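Local atomic coordinates of putative prephenate dehydratase (Streptococcus mutans, PDB entry 4LUB), a protein that probably catalyses the decarboxylation and dehydration of prephenate to phenylpyruvate in the biosynthesis of L-phenylalanine. Residues Thr15-Val18 against Ala19-Phe23; Val53-Ser56 against Ile57-Ser60; Leu230-Ile233 against Leu234-Phe238; Asn245-Glu248 against Lys249-Ser252. All coordinates share one frame; numbering follows the deposited sequence.

Overall arrangement
The four contacts are all local, each made within one continuous piece of chain, and they combine backbone bonds with side-chain bonds in a helix turn, two hairpin connections and a helix cap. Contacts 1 and 2 belong to the prephenate dehydratase part, with centres about 19 Å apart. Contacts 3 and 4 belong to the ACT part; their centres are about 30 Å apart, at the start and just past the end of strand 237-244. Contacts 1 and 3 lie farthest apart, about 35 Å between centres, on opposite sides of the chain's centre. Contacts 2 and 3, about 22 Å apart between centres within one chain, also meet across the dimer, where Tyr237 of one subunit hydrogen-bonds to Glu54 of the other.

Contact 1: residues Thr15-Val18 against Ala19-Phe23; sequences THNV and ALHAF
The imidazole of His16 carries CD1 of Leu20 over one of its faces, while the ring of His21 is approached at its edge, near the ring plane, by the carbonyl oxygens of Asn17 and Val18. Both rings stand on helix 14-22, the crossover helix of the beta-alpha-beta unit that links strands 4-8 and 27-31 in the dehydratase part of the chain. His16 also stacks on Tyr7, and its ND1 bonds to the backbone N of Gly12, so the ring is held by strand 4-8 and by the loop that leads into the helix. The contact to Leu20 is loose: His16 CD2 lies 4.2 Å from Leu20 CG.

His21 shows how a side chain can turn back on its own helix. With CG set beside the backbone N (chi1 -70°), the ring leans toward the preceding turn, and ND1 donates to Asn17 O at 2.6 Å with a somewhat bent N-H...O angle of 143°. The carboxamide of Asn17 stands 70° from the ring plane. The backbone rungs before this point are regular, Ala19 N donating to Thr15 O at 3.0 Å and Leu20 N to His16 O at 3.1 Å. At the next step the ring nitrogen is the donor to Asn17 O, and His21 N bonds weakly to Val18 O, which also takes a weak bond from Ala22 N. The buried side of the helix is apolar, with Val18 packed on Ile50 and Phe175 and with Phe23, the first residue to leave helical geometry, stacked on Phe48. Next to the ND1 bond, at the neighbouring ring carbon, Asn17 OD1 comes within 3.0 Å of His21 CE1.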
ATOM      1  N   THR B  15       0.969 -17.257 -14.414  1.00 36.03           N
ATOM      2  CA  THR B  15      -0.375 -16.819 -14.783  1.00 35.31           C
ATOM      3  C   THR B  15      -1.002 -17.760 -15.804  1.00 35.97           C
ATOM      4  O   THR B  15      -2.205 -18.032 -15.758  1.00 35.76           O
ATOM      5  CB  THR B  15      -0.362 -15.374 -15.336  1.00 33.19           C
ATOM      6  OG1 THR B  15       0.400 -14.529 -14.461  1.00 34.42           O
ATOM      7  CG2 THR B  15      -1.771 -14.830 -15.421  1.00 29.65           C
ATOM      8  N   HIS B  16      -0.173 -18.273 -16.710  1.00 40.00           N
ATOM      9  CA  HIS B  16      -0.595 -19.324 -17.634  1.00 40.07           C
ATOM     10  C   HIS B  16      -1.111 -20.544 -16.888  1.00 39.59           C
ATOM     11  O   HIS B  16      -2.197 -21.054 -17.180  1.00 38.30           O
ATOM     12  CB  HIS B  16       0.556 -19.730 -18.558  1.00 46.21           C
ATOM     13  CG  HIS B  16       0.126 -20.574 -19.712  1.00 50.47           C
ATOM     14  ND1 HIS B  16       1.021 -21.149 -20.590  1.00 52.64           N
ATOM     15  CD2 HIS B  16      -1.104 -20.957 -20.127  1.00 51.56           C
ATOM     16  CE1 HIS B  16       0.361 -21.841 -21.498  1.00 53.07           C
ATOM     17  NE2 HIS B  16      -0.932 -21.742 -21.240  1.00 52.07           N
ATOM     18  N   ASN B  17      -0.313 -21.023 -15.940  1.00 40.77           N
ATOM     19  CA  ASN B  17      -0.716 -22.139 -15.092  1.00 40.76           C
ATOM     20  C   ASN B  17      -2.049 -21.884 -14.390  1.00 37.84           C
ATOM     21  O   ASN B  17      -2.897 -22.769 -14.306  1.00 33.81           O
ATOM     22  CB  ASN B  17       0.375 -22.427 -14.056  1.00 44.64           C
ATOM     23  CG  ASN B  17       0.184 -23.759 -13.360  1.00 52.64           C
ATOM     24  OD1 ASN B  17      -0.539 -24.633 -13.845  1.00 53.81           O
ATOM     25  ND2 ASN B  17       0.832 -23.922 -12.211  1.00 57.58           N
ATOM     26  N   VAL B  18      -2.248 -20.655 -13.923  1.00 36.06           N
ATOM     27  CA  VAL B  18      -3.486 -20.300 -13.230  1.00 33.72           C
ATOM     28  C   VAL B  18      -4.690 -20.352 -14.173  1.00 35.36           C
ATOM     29  O   VAL B  18      -5.756 -20.856 -13.811  1.00 36.00           O
ATOM     30  CB  VAL B  18      -3.381 -18.899 -12.582  1.00 34.29           C
ATOM     31  CG1 VAL B  18      -4.705 -18.483 -11.956  1.00 33.97           C
ATOM     32  CG2 VAL B  18      -2.260 -18.883 -11.543  1.00 30.67           C
ATOM     33  N   ALA B  19      -4.508 -19.846 -15.390  1.00 34.98           N
ATOM     34  CA  ALA B  19      -5.607 -19.717 -16.334  1.00 34.27           C
ATOM     35  C   ALA B  19      -6.067 -21.093 -16.823  1.00 35.50           C
ATOM     36  O   ALA B  19      -7.250 -21.300 -17.105  1.00 34.96           O
ATOM     37  CB  ALA B  19      -5.192 -18.835 -17.512  1.00 35.30           C
ATOM     38  N   LEU B  20      -5.128 -22.032 -16.897  1.00 37.58           N
ATOM     39  CA  LEU B  20      -5.435 -23.426 -17.239  1.00 44.25           C
ATOM     40  C   LEU B  20      -6.438 -24.084 -16.293  1.00 45.58           C
ATOM     41  O   LEU B  20      -7.293 -24.858 -16.717  1.00 42.06           O
ATOM     42  CB  LEU B  20      -4.156 -24.269 -17.234  1.00 49.65           C
ATOM     43  CG  LEU B  20      -3.162 -24.164 -18.388  1.00 55.57           C
ATOM     44  CD1 LEU B  20      -1.759 -24.526 -17.923  1.00 59.05           C
ATOM     45  CD2 LEU B  20      -3.607 -25.096 -19.506  1.00 54.76           C
ATOM     46  N   HIS B  21      -6.317 -23.779 -15.006  1.00 44.60           N
ATOM     47  CA  HIS B  21      -7.145 -24.418 -13.993  1.00 43.35           C
ATOM     48  C   HIS B  21      -8.551 -23.822 -13.972  1.00 43.97           C
ATOM     49  O   HIS B  21      -9.537 -24.530 -13.751  1.00 46.18           O
ATOM     50  CB  HIS B  21      -6.478 -24.275 -12.629  1.00 44.94           C
ATOM     51  CG  HIS B  21      -5.237 -25.102 -12.486  1.00 47.05           C
ATOM     52  ND1 HIS B  21      -4.089 -24.833 -13.198  1.00 46.01           N
ATOM     53  CD2 HIS B  21      -4.967 -26.199 -11.737  1.00 46.87           C
ATOM     54  CE1 HIS B  21      -3.159 -25.716 -12.883  1.00 47.82           C
ATOM     55  NE2 HIS B  21      -3.667 -26.557 -11.999  1.00 47.11           N
ATOM     56  N   ALA B  22      -8.637 -22.518 -14.219  1.00 40.94           N
ATOM     57  CA  ALA B  22      -9.916 -21.828 -14.201  1.00 39.20           C
ATOM     58  C   ALA B  22     -10.736 -22.210 -15.428  1.00 39.37           C
ATOM     59  O   ALA B  22     -11.961 -22.321 -15.364  1.00 37.97           O
ATOM     60  CB  ALA B  22      -9.705 -20.325 -14.134  1.00 36.30           C
ATOM     61  N   PHE B  23     -10.042 -22.396 -16.547  1.00 39.03           N
ATOM     62  CA  PHE B  23     -10.679 -22.574 -17.849  1.00 41.38           C
ATOM     63  C   PHE B  23     -10.007 -23.688 -18.646  1.00 45.64           C
ATOM     64  O   PHE B  23      -9.329 -23.421 -19.638  1.00 45.23           O
ATOM     65  CB  PHE B  23     -10.645 -21.261 -18.632  1.00 42.07           C
ATOM     66  CG  PHE B  23     -11.357 -20.130 -17.948  1.00 40.26           C
ATOM     67  CD1 PHE B  23     -12.741 -20.094 -17.907  1.00 40.68           C
ATOM     68  CD2 PHE B  23     -10.645 -19.116 -17.327  1.00 38.93           C
ATOM     69  CE1 PHE B  23     -13.405 -19.058 -17.276  1.00 42.11           C
ATOM     70  CE2 PHE B  23     -11.302 -18.079 -16.689  1.00 37.33           C
ATOM     71  CZ  PHE B  23     -12.682 -18.048 -16.661  1.00 39.50           C
TER

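Contact 2: residues Val53-Ser56 against Ile57-Ser60; sequences VENS and IEGS
Asn55 OD1 gathers two backbone N-H groups at once, those of Ile57 at 2.7 Å and Glu58 at 3.2 Å, and so ties the loop of a tight hairpin to the end of the strand that leads into it. The Ile57 bond closes an Asx turn. The two donors use the oxygen differently: Glu58 N lies in the carbonyl plane on a lone pair, whereas Ile57 N comes from 41° above that plane. Asn55 reaches this position with CG anti to its own N (chi1 179°), and its ND2 is held by Thr173 OG1 and Glu170 O, which fixes the rotation of the amide.

Below the loop, strands 48-55 and 59-60 run antiparallel. Asn55 and Gly59 form a hydrogen-bonded pair, with Asn55 N to Gly59 O and Gly59 N to Asn55 O both at 2.9 Å. Gly59 has backbone angles at which a CB would press on the carbonyl oxygen of Glu58. Glu54 and Ser60 form the next, non-hydrogen-bonded pair, and a CA-H...O contact of 3.5 Å joins Glu54 CA to Gly59 O. On the other edge of the strand, Val53 and Glu54 both face Arg174, a classic beta bulge.

The extended Glu54 chain (chi1 -179°) leaves on the same sheet face as Ser60. Its OE1 pairs with Arg174 and Lys224, and OE2 bonds to Tyr237 of the second subunit; Lys224 also bonds to Ser60 OG. One buried carboxylate thus ties the hairpin to the dehydratase part through Arg174, to the ACT part through Lys224 and to the second subunit.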
ATOM      1  N   VAL B  53      -2.443 -10.283  -8.864  1.00 23.37           N
ATOM      2  CA  VAL B  53      -2.790  -9.043  -8.178  1.00 22.96           C
ATOM      3  C   VAL B  53      -1.986  -8.779  -6.903  1.00 21.98           C
ATOM      4  O   VAL B  53      -1.748  -7.628  -6.559  1.00 22.24           O
ATOM      5  CB  VAL B  53      -4.313  -8.988  -7.860  1.00 26.48           C
ATOM      6  CG1 VAL B  53      -5.116  -9.438  -9.070  1.00 23.44           C
ATOM      7  CG2 VAL B  53      -4.676  -9.789  -6.607  1.00 22.17           C
ATOM      8  N   GLU B  54      -1.579  -9.825  -6.196  1.00 20.65           N
ATOM      9  CA  GLU B  54      -0.839  -9.625  -4.958  1.00 21.69           C
ATOM     10  C   GLU B  54       0.092 -10.773  -4.620  1.00 22.87           C
ATOM     11  O   GLU B  54      -0.294 -11.928  -4.735  1.00 23.80           O
ATOM     12  CB  GLU B  54      -1.802  -9.416  -3.780  1.00 19.46           C
ATOM     13  CG  GLU B  54      -1.084  -9.183  -2.453  1.00 21.11           C
ATOM     14  CD  GLU B  54      -2.024  -8.857  -1.320  1.00 26.73           C
ATOM     15  OE1 GLU B  54      -3.235  -8.699  -1.587  1.00 26.68           O
ATOM     16  OE2 GLU B  54      -1.551  -8.739  -0.169  1.00 26.35           O
ATOM     17  N   ASN B  55       1.290 -10.444  -4.143  1.00 22.01           N
ATOM     18  CA  ASN B  55       2.264 -11.446  -3.726  1.00 23.33           C
ATOM     19  C   ASN B  55       2.546 -11.316  -2.236  1.00 24.61           C
ATOM     20  O   ASN B  55       2.554 -10.211  -1.690  1.00 24.55           O
ATOM     21  CB  ASN B  55       3.563 -11.317  -4.524  1.00 29.18           C
ATOM     22  CG  ASN B  55       4.607 -12.333  -4.102  1.00 34.42           C
ATOM     23  OD1 ASN B  55       5.422 -12.060  -3.222  1.00 37.55           O
ATOM     24  ND2 ASN B  55       4.561 -13.525  -4.691  1.00 37.28           N
ATOM     25  N   SER B  56       2.792 -12.448  -1.588  1.00 24.68           N
ATOM     26  CA  SER B  56       2.995 -12.500  -0.144  1.00 29.03           C
ATOM     27  C   SER B  56       4.247 -11.746   0.328  1.00 29.28           C
ATOM     28  O   SER B  56       4.373 -11.434   1.514  1.00 29.66           O
ATOM     29  CB  SER B  56       3.024 -13.962   0.324  1.00 28.85           C
ATOM     30  OG  SER B  56       4.221 -14.610  -0.046  1.00 32.93           O
ATOM     31  N   ILE B  57       5.173 -11.465  -0.583  1.00 26.61           N
ATOM     32  CA  ILE B  57       6.405 -10.768  -0.206  1.00 32.15           C
ATOM     33  C   ILE B  57       6.456  -9.348  -0.782  1.00 32.34           C
ATOM     34  O   ILE B  57       6.715  -8.394  -0.050  1.00 32.58           O
ATOM     35  CB  ILE B  57       7.663 -11.548  -0.632  1.00 38.46           C
ATOM     36  CG1 ILE B  57       7.735 -12.873   0.134  1.00 41.97           C
ATOM     37  CG2 ILE B  57       8.920 -10.759  -0.325  1.00 37.60           C
ATOM     38  CD1 ILE B  57       7.610 -12.735   1.629  1.00 46.51           C
ATOM     39  N   GLU B  58       6.218  -9.199  -2.080  1.00 35.08           N
ATOM     40  CA  GLU B  58       6.231  -7.873  -2.704  1.00 37.06           C
ATOM     41  C   GLU B  58       4.979  -7.036  -2.428  1.00 32.44           C
ATOM     42  O   GLU B  58       5.038  -5.805  -2.415  1.00 31.66           O
ATOM     43  CB  GLU B  58       6.411  -8.009  -4.213  1.00 46.38           C
ATOM     44  CG  GLU B  58       7.821  -8.360  -4.647  1.00 58.50           C
ATOM     45  CD  GLU B  58       7.842  -8.904  -6.057  1.00 69.27           C
ATOM     46  OE1 GLU B  58       6.999  -9.776  -6.361  1.00 73.06           O
ATOM     47  OE2 GLU B  58       8.677  -8.446  -6.865  1.00 71.75           O
ATOM     48  N   GLY B  59       3.845  -7.694  -2.218  1.00 29.74           N
ATOM     49  CA  GLY B  59       2.597  -6.982  -1.996  1.00 27.03           C
ATOM     50  C   GLY B  59       1.726  -6.845  -3.234  1.00 25.95           C
ATOM     51  O   GLY B  59       1.862  -7.604  -4.188  1.00 26.03           O
ATOM     52  N   SER B  60       0.840  -5.855  -3.223  1.00 27.47           N
ATOM     53  CA  SER B  60      -0.075  -5.609  -4.335  1.00 29.74           C
ATOM     54  C   SER B  60       0.609  -5.166  -5.620  1.00 31.78           C
ATOM     55  O   SER B  60       1.544  -4.370  -5.599  1.00 33.73           O
ATOM     56  CB  SER B  60      -1.118  -4.574  -3.928  1.00 30.16           C
ATOM     57  OG  SER B  60      -2.161  -5.185  -3.185  1.00 29.40           O
TER

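Contact 3: residues Leu230-Ile233 against Leu234-Phe238; sequences LKTI and LGEYF
Thr232 and Glu236 make the polar side-chain link of this turn: the Thr232 hydroxyl donates to Glu236 OE1 at a very short 2.5 Å, the two side chains crossing at about a right angle. Thr232 OG1 sits between its own backbone N and carbonyl carbon (chi1 48°), which directs it at the carboxylate.

Backbone bonds frame that link. Leu230 N donates to Glu236 O and Glu236 N to Ile233 O, each at 3.0 Å, the second closing a type II beta turn whose third residue, Gly235, has a positive phi of 98°. A water lies inside the loop, 2.7 Å from Ile233 O, with weaker contacts to Thr232 N and Glu236 O.

Packing contacts fill in the rest. Ile233 CG1 lies against Glu236 CD at 3.6 Å, hydrocarbon against carboxylate. Where strand 237-244 begins, the apolar pair Leu230 CD1 and Phe238 CB meets at 3.9 Å, and the same methyl reaches the ring at its edge; Phe238 itself stacks on Phe69 of helix 62-70. Leu234, on the turn, packs on Arg174 of the second subunit.

Together these bonds make the connection between antiparallel strands 222-229 and 237-244, the beta-beta link in the βαββαβ fold of an ACT domain.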
ATOM      1  N   LEU B 230      -3.919   8.766  -6.085  1.00 33.46           N
ATOM      2  CA  LEU B 230      -5.060   9.191  -6.892  1.00 38.26           C
ATOM      3  C   LEU B 230      -4.621   9.784  -8.223  1.00 41.16           C
ATOM      4  O   LEU B 230      -5.439   9.985  -9.123  1.00 41.79           O
ATOM      5  CB  LEU B 230      -5.909  10.207  -6.124  1.00 40.20           C
ATOM      6  CG  LEU B 230      -7.401  10.259  -6.453  1.00 42.31           C
ATOM      7  CD1 LEU B 230      -8.005   8.869  -6.557  1.00 43.08           C
ATOM      8  CD2 LEU B 230      -8.142  11.093  -5.417  1.00 40.98           C
ATOM      9  N   LYS B 231      -3.320  10.039  -8.337  1.00 44.39           N
ATOM     10  CA  LYS B 231      -2.732  10.751  -9.469  1.00 50.26           C
ATOM     11  C   LYS B 231      -3.347  12.138  -9.632  1.00 54.14           C
ATOM     12  O   LYS B 231      -3.639  12.577 -10.747  1.00 55.07           O
ATOM     13  CB  LYS B 231      -2.864   9.944 -10.768  1.00 50.41           C
ATOM     14  CG  LYS B 231      -2.654   8.451 -10.594  1.00 52.43           C
ATOM     15  CD  LYS B 231      -1.180   8.078 -10.746  1.00 53.61           C
ATOM     16  CE  LYS B 231      -1.007   6.665 -11.306  1.00 49.25           C
ATOM     17  NZ  LYS B 231      -0.271   5.763 -10.367  1.00 42.71           N
ATOM     18  N   THR B 232      -3.545  12.817  -8.504  1.00 53.45           N
ATOM     19  CA  THR B 232      -3.950  14.218  -8.498  1.00 51.84           C
ATOM     20  C   THR B 232      -2.836  15.044  -7.865  1.00 53.83           C
ATOM     21  O   THR B 232      -2.019  15.636  -8.566  1.00 55.93           O
ATOM     22  CB  THR B 232      -5.261  14.451  -7.728  1.00 49.49           C
ATOM     23  OG1 THR B 232      -5.189  13.794  -6.456  1.00 47.75           O
ATOM     24  CG2 THR B 232      -6.447  13.899  -8.509  1.00 49.74           C
ATOM     25  N   ILE B 233      -2.804  15.078  -6.534  1.00 53.29           N
ATOM     26  CA  ILE B 233      -1.654  15.611  -5.808  1.00 53.30           C
ATOM     27  C   ILE B 233      -1.181  14.670  -4.692  1.00 52.79           C
ATOM     28  O   ILE B 233      -1.914  13.773  -4.270  1.00 52.47           O
ATOM     29  CB  ILE B 233      -1.961  17.002  -5.204  1.00 54.45           C
ATOM     30  CG1 ILE B 233      -3.208  16.940  -4.326  1.00 55.50           C
ATOM     31  CG2 ILE B 233      -2.191  18.023  -6.303  1.00 55.49           C
ATOM     32  CD1 ILE B 233      -3.135  17.824  -3.101  1.00 56.53           C
ATOM     33  N   LEU B 234       0.058  14.876  -4.246  1.00 54.96           N
ATOM     34  CA  LEU B 234       0.591  14.236  -3.048  1.00 53.70           C
ATOM     35  C   LEU B 234      -0.343  14.387  -1.857  1.00 52.04           C
ATOM     36  O   LEU B 234      -0.748  15.497  -1.514  1.00 53.66           O
ATOM     37  CB  LEU B 234       1.963  14.814  -2.700  1.00 56.03           C
ATOM     38  CG  LEU B 234       2.826  14.009  -1.725  1.00 56.07           C
ATOM     39  CD1 LEU B 234       3.103  12.610  -2.257  1.00 54.53           C
ATOM     40  CD2 LEU B 234       4.119  14.753  -1.455  1.00 55.43           C
ATOM     41  N   GLY B 235      -0.691  13.265  -1.238  1.00 46.07           N
ATOM     42  CA  GLY B 235      -1.606  13.271  -0.113  1.00 41.51           C
ATOM     43  C   GLY B 235      -3.042  12.944  -0.487  1.00 38.76           C
ATOM     44  O   GLY B 235      -3.910  12.892   0.388  1.00 36.36           O
ATOM     45  N   GLU B 236      -3.302  12.720  -1.775  1.00 35.47           N
ATOM     46  CA  GLU B 236      -4.593  12.174  -2.195  1.00 35.04           C
ATOM     47  C   GLU B 236      -4.467  10.769  -2.766  1.00 32.94           C
ATOM     48  O   GLU B 236      -3.623  10.494  -3.624  1.00 32.25           O
ATOM     49  CB  GLU B 236      -5.270  13.104  -3.205  1.00 36.50           C
ATOM     50  CG  GLU B 236      -5.542  14.491  -2.641  1.00 41.11           C
ATOM     51  CD  GLU B 236      -6.360  15.347  -3.577  1.00 43.84           C
ATOM     52  OE1 GLU B 236      -6.511  14.957  -4.749  1.00 42.91           O
ATOM     53  OE2 GLU B 236      -6.859  16.405  -3.140  1.00 47.87           O
ATOM     54  N   TYR B 237      -5.312   9.880  -2.273  1.00 30.14           N
ATOM     55  CA  TYR B 237      -5.208   8.476  -2.599  1.00 30.52           C
ATOM     56  C   TYR B 237      -6.567   7.847  -2.800  1.00 28.87           C
ATOM     57  O   TYR B 237      -7.583   8.396  -2.397  1.00 29.20           O
ATOM     58  CB  TYR B 237      -4.514   7.736  -1.457  1.00 31.69           C
ATOM     59  CG  TYR B 237      -3.237   8.372  -0.961  1.00 34.15           C
ATOM     60  CD1 TYR B 237      -2.023   8.089  -1.561  1.00 33.79           C
ATOM     61  CD2 TYR B 237      -3.245   9.242   0.120  1.00 37.09           C
ATOM     62  CE1 TYR B 237      -0.853   8.656  -1.105  1.00 36.48           C
ATOM     63  CE2 TYR B 237      -2.077   9.816   0.584  1.00 39.19           C
ATOM     64  CZ  TYR B 237      -0.882   9.518  -0.033  1.00 37.95           C
ATOM     65  OH  TYR B 237       0.283  10.082   0.420  1.00 35.69           O
ATOM     66  N   PHE B 238      -6.571   6.675  -3.411  1.00 24.63           N
ATOM     67  CA  PHE B 238      -7.706   5.787  -3.325  1.00 24.88           C
ATOM     68  C   PHE B 238      -7.243   4.549  -2.578  1.00 24.13           C
ATOM     69  O   PHE B 238      -6.066   4.210  -2.592  1.00 26.55           O
ATOM     70  CB  PHE B 238      -8.330   5.476  -4.689  1.00 22.93           C
ATOM     71  CG  PHE B 238      -7.535   4.534  -5.544  1.00 24.44           C
ATOM     72  CD1 PHE B 238      -7.763   3.173  -5.489  1.00 23.99           C
ATOM     73  CD2 PHE B 238      -6.593   5.012  -6.434  1.00 26.79           C
ATOM     74  CE1 PHE B 238      -7.051   2.306  -6.289  1.00 27.48           C
ATOM     75  CE2 PHE B 238      -5.876   4.149  -7.239  1.00 25.02           C
ATOM     76  CZ  PHE B 238      -6.105   2.792  -7.165  1.00 26.48           C
TER
HETATM   77  O   HOH W   1      -1.514  11.635  -5.936  1.00 41.57           O

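Contact 4: residues Asn245-Glu248 against Lys249-Ser252; sequences NHNE and KLVS
Asn247 turns its CG away from its own N (chi1 -168°), which carries the carboxamide forward over the first turn of helix 248-261 to meet Leu250; Ser252, with OG beside its backbone N (chi1 -70°), folds its hydroxyl back on the same turn. Asn247 OD1 accepts from Leu250 N at 3.3 Å. The N-H points almost straight at the oxygen, yet it arrives from well above the carbonyl plane, not along a lone pair. The flat amide also rests on hydrocarbon, Asn247 CG lying 3.6 Å from Leu250 CB.

The backbone of the same residue starts the helical ladder: Val251 N donates to Asn247 O at 3.1 Å, in the carbonyl plane and nearly linear at 170°. One step on, Glu248 O is gripped twice, by Ser252 N and by Ser252 OG, each at 3.0 Å, the two donors reaching it from opposite faces of its plane.

Asn245 works behind the cap. Its ND2 bonds to Glu248 OE2 at 3.1 Å, coming from above the carboxylate plane, and its OD1 lies 3.5 Å from Val251 CG2, the two side chains crossing at about a right angle. Glu248 has a further long, weak ion pair with Lys270. Val251 turns inward onto Ile194, joining the capped turn to strand 189-199, and both Val251 and Leu250 rest on Ile220 in the loop before strand 222-229, where Leu250 also touches Arg218.

An asparagine N-cap of this kind opens the second helix of the ACT domain's βαββαβ fold, after the short loop that follows strand 237-244.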
ATOM      1  N   ASN B 245     -16.856 -11.694   2.422  1.00 25.67           N
ATOM      2  CA  ASN B 245     -18.161 -11.531   1.798  1.00 25.55           C
ATOM      3  C   ASN B 245     -19.039 -12.755   2.030  1.00 24.16           C
ATOM      4  O   ASN B 245     -19.752 -13.199   1.136  1.00 29.23           O
ATOM      5  CB  ASN B 245     -17.997 -11.280   0.297  1.00 21.33           C
ATOM      6  CG  ASN B 245     -19.259 -10.742  -0.350  1.00 26.64           C
ATOM      7  OD1 ASN B 245     -19.979  -9.940   0.245  1.00 28.33           O
ATOM      8  ND2 ASN B 245     -19.560 -11.223  -1.551  1.00 23.64           N
ATOM      9  N   HIS B 246     -18.982 -13.294   3.240  1.00 28.22           N
ATOM     10  CA  HIS B 246     -19.792 -14.450   3.616  1.00 31.05           C
ATOM     11  C   HIS B 246     -21.253 -14.057   3.812  1.00 29.74           C
ATOM     12  O   HIS B 246     -22.159 -14.840   3.542  1.00 29.58           O
ATOM     13  CB  HIS B 246     -19.221 -15.107   4.873  1.00 30.92           C
ATOM     14  CG  HIS B 246     -17.897 -15.760   4.648  1.00 33.61           C
ATOM     15  ND1 HIS B 246     -17.746 -16.867   3.836  1.00 32.49           N
ATOM     16  CD2 HIS B 246     -16.660 -15.456   5.104  1.00 34.49           C
ATOM     17  CE1 HIS B 246     -16.475 -17.220   3.813  1.00 32.63           C
ATOM     18  NE2 HIS B 246     -15.794 -16.380   4.572  1.00 33.22           N
ATOM     19  N   ASN B 247     -21.473 -12.836   4.285  1.00 28.93           N
ATOM     20  CA  ASN B 247     -22.825 -12.340   4.487  1.00 27.15           C
ATOM     21  C   ASN B 247     -23.069 -11.176   3.539  1.00 25.77           C
ATOM     22  O   ASN B 247     -22.855 -10.015   3.884  1.00 23.68           O
ATOM     23  CB  ASN B 247     -23.008 -11.909   5.953  1.00 23.66           C
ATOM     24  CG  ASN B 247     -24.461 -11.659   6.322  1.00 21.68           C
ATOM     25  OD1 ASN B 247     -25.305 -11.407   5.463  1.00 20.48           O
ATOM     26  ND2 ASN B 247     -24.749 -11.702   7.614  1.00 20.76           N
ATOM     27  N   GLU B 248     -23.547 -11.505   2.343  1.00 25.49           N
ATOM     28  CA  GLU B 248     -23.650 -10.535   1.267  1.00 27.99           C
ATOM     29  C   GLU B 248     -24.717  -9.474   1.520  1.00 25.53           C
ATOM     30  O   GLU B 248     -24.596  -8.349   1.054  1.00 23.29           O
ATOM     31  CB  GLU B 248     -23.936 -11.256  -0.058  1.00 30.82           C
ATOM     32  CG  GLU B 248     -22.739 -11.991  -0.635  1.00 37.34           C
ATOM     33  CD  GLU B 248     -22.824 -12.128  -2.144  1.00 43.44           C
ATOM     34  OE1 GLU B 248     -23.390 -13.144  -2.607  1.00 47.47           O
ATOM     35  OE2 GLU B 248     -22.327 -11.221  -2.854  1.00 38.92           O
ATOM     36  N   LYS B 249     -25.725  -9.803   2.317  1.00 28.04           N
ATOM     37  CA  LYS B 249     -26.809  -8.858   2.535  1.00 27.13           C
ATOM     38  C   LYS B 249     -26.400  -7.823   3.584  1.00 22.02           C
ATOM     39  O   LYS B 249     -26.752  -6.651   3.475  1.00 22.99           O
ATOM     40  CB  LYS B 249     -28.073  -9.598   2.986  1.00 31.68           C
ATOM     41  CG  LYS B 249     -29.284  -8.720   3.250  1.00 38.67           C
ATOM     42  CD  LYS B 249     -30.159  -8.637   2.010  1.00 43.55           C
ATOM     43  CE  LYS B 249     -31.602  -8.332   2.376  1.00 47.39           C
ATOM     44  NZ  LYS B 249     -32.206  -9.446   3.151  1.00 50.27           N
ATOM     45  N   LEU B 250     -25.631  -8.251   4.580  1.00 22.00           N
ATOM     46  CA  LEU B 250     -25.021  -7.325   5.534  1.00 18.09           C
ATOM     47  C   LEU B 250     -23.989  -6.393   4.893  1.00 20.84           C
ATOM     48  O   LEU B 250     -23.937  -5.202   5.207  1.00 19.37           O
ATOM     49  CB  LEU B 250     -24.404  -8.107   6.687  1.00 16.71           C
ATOM     50  CG  LEU B 250     -24.115  -7.287   7.956  1.00 19.99           C
ATOM     51  CD1 LEU B 250     -25.325  -6.448   8.433  1.00 17.64           C
ATOM     52  CD2 LEU B 250     -23.617  -8.215   9.062  1.00 21.42           C
ATOM     53  N   VAL B 251     -23.155  -6.947   4.017  1.00 19.21           N
ATOM     54  CA  VAL B 251     -22.245  -6.143   3.210  1.00 20.18           C
ATOM     55  C   VAL B 251     -23.001  -5.079   2.409  1.00 23.54           C
ATOM     56  O   VAL B 251     -22.564  -3.930   2.331  1.00 23.27           O
ATOM     57  CB  VAL B 251     -21.406  -7.032   2.272  1.00 23.13           C
ATOM     58  CG1 VAL B 251     -20.666  -6.195   1.253  1.00 22.53           C
ATOM     59  CG2 VAL B 251     -20.424  -7.864   3.088  1.00 18.81           C
ATOM     60  N   SER B 252     -24.141  -5.454   1.829  1.00 23.72           N
ATOM     61  CA  SER B 252     -24.946  -4.513   1.048  1.00 26.02           C
ATOM     62  C   SER B 252     -25.387  -3.294   1.856  1.00 23.27           C
ATOM     63  O   SER B 252     -25.358  -2.171   1.351  1.00 22.73           O
ATOM     64  CB  SER B 252     -26.180  -5.208   0.465  1.00 30.83           C
ATOM     65  OG  SER B 252     -25.808  -6.109  -0.560  1.00 40.36           O
TER